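Local coordinates for macromomycin (Streptomyces macromomyceticus, PDB 2MCM), which binds non-covalently the cytotoxic, mutagenic chromophore of the antibiotic auromomycin, which intercalates weakly into DNA and causes single- and double-strand breaks, at residues 31-36 and 64-69; 23-28 and 60-65. One frame throughout, in Å; residues are numbered along the deposited sequence.

Interaction 1: residues 31-36 and 64-69; sequences YHVGQC and AQLKVH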
loop_
_atom_site.group_PDB
_atom_site.type_symbol
_atom_site.label_atom_id
_atom_site.label_comp_id
_atom_site.label_asym_id
_atom_site.label_seq_id
_atom_site.Cartn_x
_atom_site.Cartn_y
_atom_site.Cartn_z
ATOM N N TYR A 31 -7.191 7.665 4.599
ATOM C CA TYR A 31 -5.923 7.145 4.117
ATOM C C TYR A 31 -6.152 6.158 2.983
ATOM O O TYR A 31 -7.127 5.333 3.062
ATOM C CB TYR A 31 -5.177 6.453 5.281
ATOM C CG TYR A 31 -4.759 7.465 6.340
ATOM C CD1 TYR A 31 -5.608 7.870 7.336
ATOM C CD2 TYR A 31 -3.486 8.064 6.210
ATOM C CE1 TYR A 31 -5.275 8.839 8.320
ATOM C CE2 TYR A 31 -3.095 8.976 7.199
ATOM C CZ TYR A 31 -3.970 9.364 8.159
ATOM O OH TYR A 31 -3.649 10.316 9.130
ATOM N N HIS A 32 -5.406 6.204 1.938
ATOM C CA HIS A 32 -5.442 5.308 0.789
ATOM C C HIS A 32 -4.502 4.162 1.085
ATOM O O HIS A 32 -3.292 4.363 1.258
ATOM C CB HIS A 32 -4.963 6.022 -0.507
ATOM C CG HIS A 32 -5.657 7.351 -0.663
ATOM N ND1 HIS A 32 -7.026 7.453 -0.802
ATOM C CD2 HIS A 32 -5.176 8.611 -0.646
ATOM C CE1 HIS A 32 -7.352 8.776 -0.859
ATOM N NE2 HIS A 32 -6.223 9.495 -0.820
ATOM N N VAL A 33 -5.007 2.946 1.184
ATOM C CA VAL A 33 -4.248 1.707 1.480
ATOM C C VAL A 33 -3.893 1.019 0.224
ATOM O O VAL A 33 -4.813 0.858 -0.706
ATOM C CB VAL A 33 -5.137 0.814 2.384
ATOM C CG1 VAL A 33 -4.357 -0.472 2.707
ATOM C CG2 VAL A 33 -5.540 1.510 3.670
ATOM N N GLY A 34 -2.666 0.631 -0.089
ATOM C CA GLY A 34 -2.416 -0.019 -1.391
ATOM C C GLY A 34 -1.054 -0.680 -1.463
ATOM O O GLY A 34 -0.216 -0.535 -0.545
ATOM N N GLN A 35 -0.849 -1.407 -2.533
ATOM C CA GLN A 35 0.434 -2.082 -2.833
ATOM C C GLN A 35 1.070 -1.240 -3.923
ATOM O O GLN A 35 0.498 -0.878 -4.955
ATOM C CB GLN A 35 0.157 -3.519 -3.363
ATOM C CG GLN A 35 1.415 -4.239 -3.791
ATOM C CD GLN A 35 1.209 -5.626 -4.374
ATOM O OE1 GLN A 35 0.026 -6.052 -4.473
ATOM N NE2 GLN A 35 2.289 -6.275 -4.736
ATOM N N CYS A 36 2.338 -0.827 -3.683
ATOM C CA CYS A 36 3.036 0.086 -4.600
ATOM C C CYS A 36 4.512 -0.275 -4.801
ATOM O O CYS A 36 5.013 -1.131 -4.077
ATOM C CB CYS A 36 3.005 1.504 -3.959
ATOM S SG CYS A 36 1.362 2.152 -3.492
ATOM N N ALA A 64 -6.820 -2.814 8.177
ATOM C CA ALA A 64 -7.459 -3.160 6.916
ATOM C C ALA A 64 -6.845 -4.375 6.256
ATOM O O ALA A 64 -5.655 -4.652 6.350
ATOM C CB ALA A 64 -7.270 -1.970 5.931
ATOM N N GLN A 65 -7.700 -5.064 5.508
ATOM C CA GLN A 65 -7.268 -6.219 4.707
ATOM C C GLN A 65 -6.911 -5.710 3.337
ATOM O O GLN A 65 -7.698 -4.894 2.764
ATOM C CB GLN A 65 -8.388 -7.304 4.621
ATOM C CG GLN A 65 -8.593 -7.945 5.987
ATOM C CD GLN A 65 -9.420 -9.230 5.836
ATOM O OE1 GLN A 65 -9.910 -9.651 4.777
ATOM N NE2 GLN A 65 -9.574 -9.835 7.000
ATOM N N LEU A 66 -5.876 -6.207 2.741
ATOM C CA LEU A 66 -5.421 -5.852 1.430
ATOM C C LEU A 66 -5.015 -7.113 0.657
ATOM O O LEU A 66 -4.223 -7.872 1.219
ATOM C CB LEU A 66 -4.194 -4.847 1.560
ATOM C CG LEU A 66 -3.559 -4.467 0.249
ATOM C CD1 LEU A 66 -4.429 -3.603 -0.622
ATOM C CD2 LEU A 66 -2.212 -3.734 0.499
ATOM N N LYS A 67 -5.549 -7.278 -0.553
ATOM C CA LYS A 67 -5.111 -8.461 -1.333
ATOM C C LYS A 67 -3.876 -8.079 -2.124
ATOM O O LYS A 67 -3.963 -7.059 -2.903
ATOM C CB LYS A 67 -6.291 -8.894 -2.233
ATOM C CG LYS A 67 -6.004 -10.334 -2.728
ATOM C CD LYS A 67 -7.189 -10.887 -3.549
ATOM C CE LYS A 67 -8.461 -10.959 -2.719
ATOM N NZ LYS A 67 -9.564 -11.709 -3.490
ATOM N N VAL A 68 -2.785 -8.800 -2.043
ATOM C CA VAL A 68 -1.560 -8.440 -2.789
ATOM C C VAL A 68 -1.283 -9.422 -3.900
ATOM O O VAL A 68 -1.734 -10.593 -3.868
ATOM C CB VAL A 68 -0.301 -8.338 -1.866
ATOM C CG1 VAL A 68 -0.512 -7.177 -0.885
ATOM C CG2 VAL A 68 -0.006 -9.667 -1.187
ATOM N N HIS A 69 -0.561 -8.972 -4.890
ATOM C CA HIS A 69 -0.240 -9.785 -6.071
ATOM C C HIS A 69 1.239 -9.639 -6.424
ATOM O O HIS A 69 1.872 -8.611 -6.199
ATOM C CB HIS A 69 -1.105 -9.353 -7.283
ATOM C CG HIS A 69 -2.597 -9.521 -7.022
ATOM N ND1 HIS A 69 -3.437 -8.631 -6.506
ATOM C CD2 HIS A 69 -3.324 -10.666 -7.221
ATOM C CE1 HIS A 69 -4.668 -9.165 -6.395
ATOM N NE2 HIS A 69 -4.602 -10.414 -6.839
HETATM O O HOH W 1 -2.440 -6.008 -5.757
#
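Q35 reaches from strand 30-40 across the interior of the immunoglobulin-like β-sandwich of the neocarzinostatin family to the backbone of H69, which follows strand residues of the facing sheet. The two strand segments run nearly in the same direction, 24° apart, with their axes 7.6 Å from each other at closest approach; side chains rather than backbone bonds fill the gap. Besides apolar packing, Q35 brings a side-chain amide. A chi1 of 176° sets its CG anti to the backbone N, and the extended chain beyond it (chi2 -178°) brings the amide to H69. There both ends of the amide are used. H69 N donates to Q35 OE1 at 3.0 Å, in the carbonyl plane and on a lone pair, while Q35 NE2 donates to H69 O at 2.8 Å, the acceptor lying close to the plane of the amide. Both bonds are nearly straight, and together they fix the rotation of the buried amide and satisfy the donor and acceptor of the H69 main chain. A water 2.8 Å from Q35 OE1 can donate a second bond to that oxygen, though it has more acceptors in reach than protons; it also lies in the plane of the H69 imidazole, at its edge, 2.9 Å from H69 ND1. V68 packs beside the amide, its CB 3.5 Å from Q35 OE1. Toward the other end of the contact the chemistry is apolar: V33 CG2 looks onto A64 CB, and V33 CG1 onto L66 CD2, both loosely. The carbonyl of V33 is bonded by S51 OG, and A95 of strand 93-98 touches L66. At G34, which brings no side chain, the methyl L66 CD2 lies 3.8 Å from G34 C.

Interaction 2: residues 23-28 and 60-65; sequences TGLTPG and GKITAQ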
loop_
_atom_site.group_PDB
_atom_site.type_symbol
_atom_site.label_atom_id
_atom_site.label_comp_id
_atom_site.label_asym_id
_atom_site.label_seq_id
_atom_site.Cartn_x
_atom_site.Cartn_y
_atom_site.Cartn_z
ATOM N N THR A 23 -1.029 2.896 13.248
ATOM C CA THR A 23 -1.313 3.649 14.459
ATOM C C THR A 23 -0.664 5.059 14.340
ATOM O O THR A 23 0.102 5.258 13.421
ATOM C CB THR A 23 -0.681 2.955 15.753
ATOM O OG1 THR A 23 0.719 2.836 15.441
ATOM C CG2 THR A 23 -1.390 1.608 16.018
ATOM N N GLY A 24 -1.137 5.916 15.234
ATOM C CA GLY A 24 -0.520 7.295 15.247
ATOM C C GLY A 24 -1.058 8.124 14.123
ATOM O O GLY A 24 -0.369 9.108 13.720
ATOM N N LEU A 25 -2.226 7.813 13.532
ATOM C CA LEU A 25 -2.756 8.619 12.444
ATOM C C LEU A 25 -3.667 9.717 12.989
ATOM O O LEU A 25 -3.946 9.810 14.216
ATOM C CB LEU A 25 -3.662 7.642 11.557
ATOM C CG LEU A 25 -2.922 6.401 11.080
ATOM C CD1 LEU A 25 -3.912 5.517 10.252
ATOM C CD2 LEU A 25 -1.708 6.740 10.263
ATOM N N THR A 26 -4.180 10.514 12.064
ATOM C CA THR A 26 -5.084 11.615 12.487
ATOM C C THR A 26 -6.533 11.215 12.420
ATOM O O THR A 26 -6.918 10.847 11.265
ATOM C CB THR A 26 -4.815 12.826 11.528
ATOM O OG1 THR A 26 -3.386 13.127 11.651
ATOM C CG2 THR A 26 -5.712 14.014 11.834
ATOM N N PRO A 27 -7.239 11.209 13.513
ATOM C CA PRO A 27 -8.661 10.786 13.474
ATOM C C PRO A 27 -9.414 11.556 12.437
ATOM O O PRO A 27 -9.275 12.823 12.333
ATOM C CB PRO A 27 -9.164 11.093 14.882
ATOM C CG PRO A 27 -7.912 10.940 15.726
ATOM C CD PRO A 27 -6.788 11.551 14.887
ATOM N N GLY A 28 -10.272 10.869 11.670
ATOM C CA GLY A 28 -11.096 11.479 10.652
ATOM C C GLY A 28 -10.468 11.691 9.330
ATOM O O GLY A 28 -11.182 12.141 8.387
ATOM N N GLY A 60 -6.814 7.007 16.263
ATOM C CA GLY A 60 -5.745 7.185 15.278
ATOM C C GLY A 60 -5.281 5.865 14.676
ATOM O O GLY A 60 -4.146 5.761 14.209
ATOM N N LYS A 61 -6.157 4.891 14.602
ATOM C CA LYS A 61 -5.815 3.609 14.018
ATOM C C LYS A 61 -6.674 3.267 12.787
ATOM O O LYS A 61 -7.783 3.729 12.554
ATOM C CB LYS A 61 -6.220 2.498 15.058
ATOM C CG LYS A 61 -5.330 2.567 16.264
ATOM C CD LYS A 61 -5.484 1.364 17.208
ATOM C CE LYS A 61 -6.608 1.700 18.181
ATOM N NZ LYS A 61 -7.884 1.004 17.740
ATOM N N ILE A 62 -6.066 2.384 12.028
ATOM C CA ILE A 62 -6.705 1.753 10.886
ATOM C C ILE A 62 -6.224 0.289 10.893
ATOM O O ILE A 62 -5.022 0.006 11.087
ATOM C CB ILE A 62 -6.328 2.365 9.502
ATOM C CG1 ILE A 62 -7.129 3.678 9.321
ATOM C CG2 ILE A 62 -6.584 1.301 8.379
ATOM C CD1 ILE A 62 -6.738 4.395 8.007
ATOM N N THR A 63 -7.197 -0.619 10.655
ATOM C CA THR A 63 -6.791 -2.050 10.497
ATOM C C THR A 63 -7.537 -2.443 9.199
ATOM O O THR A 63 -8.790 -2.310 9.266
ATOM C CB THR A 63 -7.179 -3.020 11.638
ATOM O OG1 THR A 63 -6.492 -2.566 12.816
ATOM C CG2 THR A 63 -6.661 -4.459 11.296
ATOM N N ALA A 64 -6.820 -2.814 8.177
ATOM C CA ALA A 64 -7.459 -3.160 6.916
ATOM C C ALA A 64 -6.845 -4.375 6.256
ATOM O O ALA A 64 -5.655 -4.652 6.350
ATOM C CB ALA A 64 -7.270 -1.970 5.931
ATOM N N GLN A 65 -7.700 -5.064 5.508
ATOM C CA GLN A 65 -7.268 -6.219 4.707
ATOM C C GLN A 65 -6.911 -5.710 3.337
ATOM O O GLN A 65 -7.698 -4.894 2.764
ATOM C CB GLN A 65 -8.388 -7.304 4.621
ATOM C CG GLN A 65 -8.593 -7.945 5.987
ATOM C CD GLN A 65 -9.420 -9.230 5.836
ATOM O OE1 GLN A 65 -9.910 -9.651 4.777
ATOM N NE2 GLN A 65 -9.574 -9.835 7.000
#
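The turn that follows strand 16-23 meets the residues leading into strand 62-68 at one end of the β-sandwich, where G60 sits against L25. L25 N donates to G60 O at 2.9 Å, nearly straight (163°), in the carbonyl plane and on a lone pair. T23 CA makes a CA-H...O contact to G60 O at 3.5 Å, and L25 CB lies 3.3 Å from G60 O. G60, at phi 72°, has no side chain to part its backbone from L25 O and the loop; P27 CG lies 4.1 Å from G60 N. Deeper in, L25 has its CG anti to its own carbonyl carbon (chi1 -55°). L25 CD1 lies 3.8 Å from I62 CD1, the two side chains crossing at about a right angle. Y31 and L97 touch both of them, which ties this pair to the sandwich interior. On the outside, T23 CG2 and K61 CG brush each other at 4.1 Å, while K61 N is bonded to D57 OD1. One directed backbone bond thus joins the loop to G60, beside bonds from T23, G24 and G28 to other parts of the chain, and the apolar L25–I62 pair continues the contact inward.

Strand 62-68 serves both contacts: interaction 2 holds the residues just before it and its first residue, I62, interaction 1 its later part, and the two share A64 and Q65. Interaction 1 lies near the centre of the chain and is buried, joining the two sheets of the sandwich; interaction 2 is partly exposed, about 14 Å away between centres, at the end of the fold. Their polar chemistry differs accordingly. In the interior a side-chain amide bonds to main chain, with a water; at the end, main chain bonds to main chain around glycine. Y31, of segment 31-36 but without contact to 64-69, touches interaction 2: its OH makes a probable hydrogen bond to T26 N at 3.0 Å and its CD1 packs on I62 CD1.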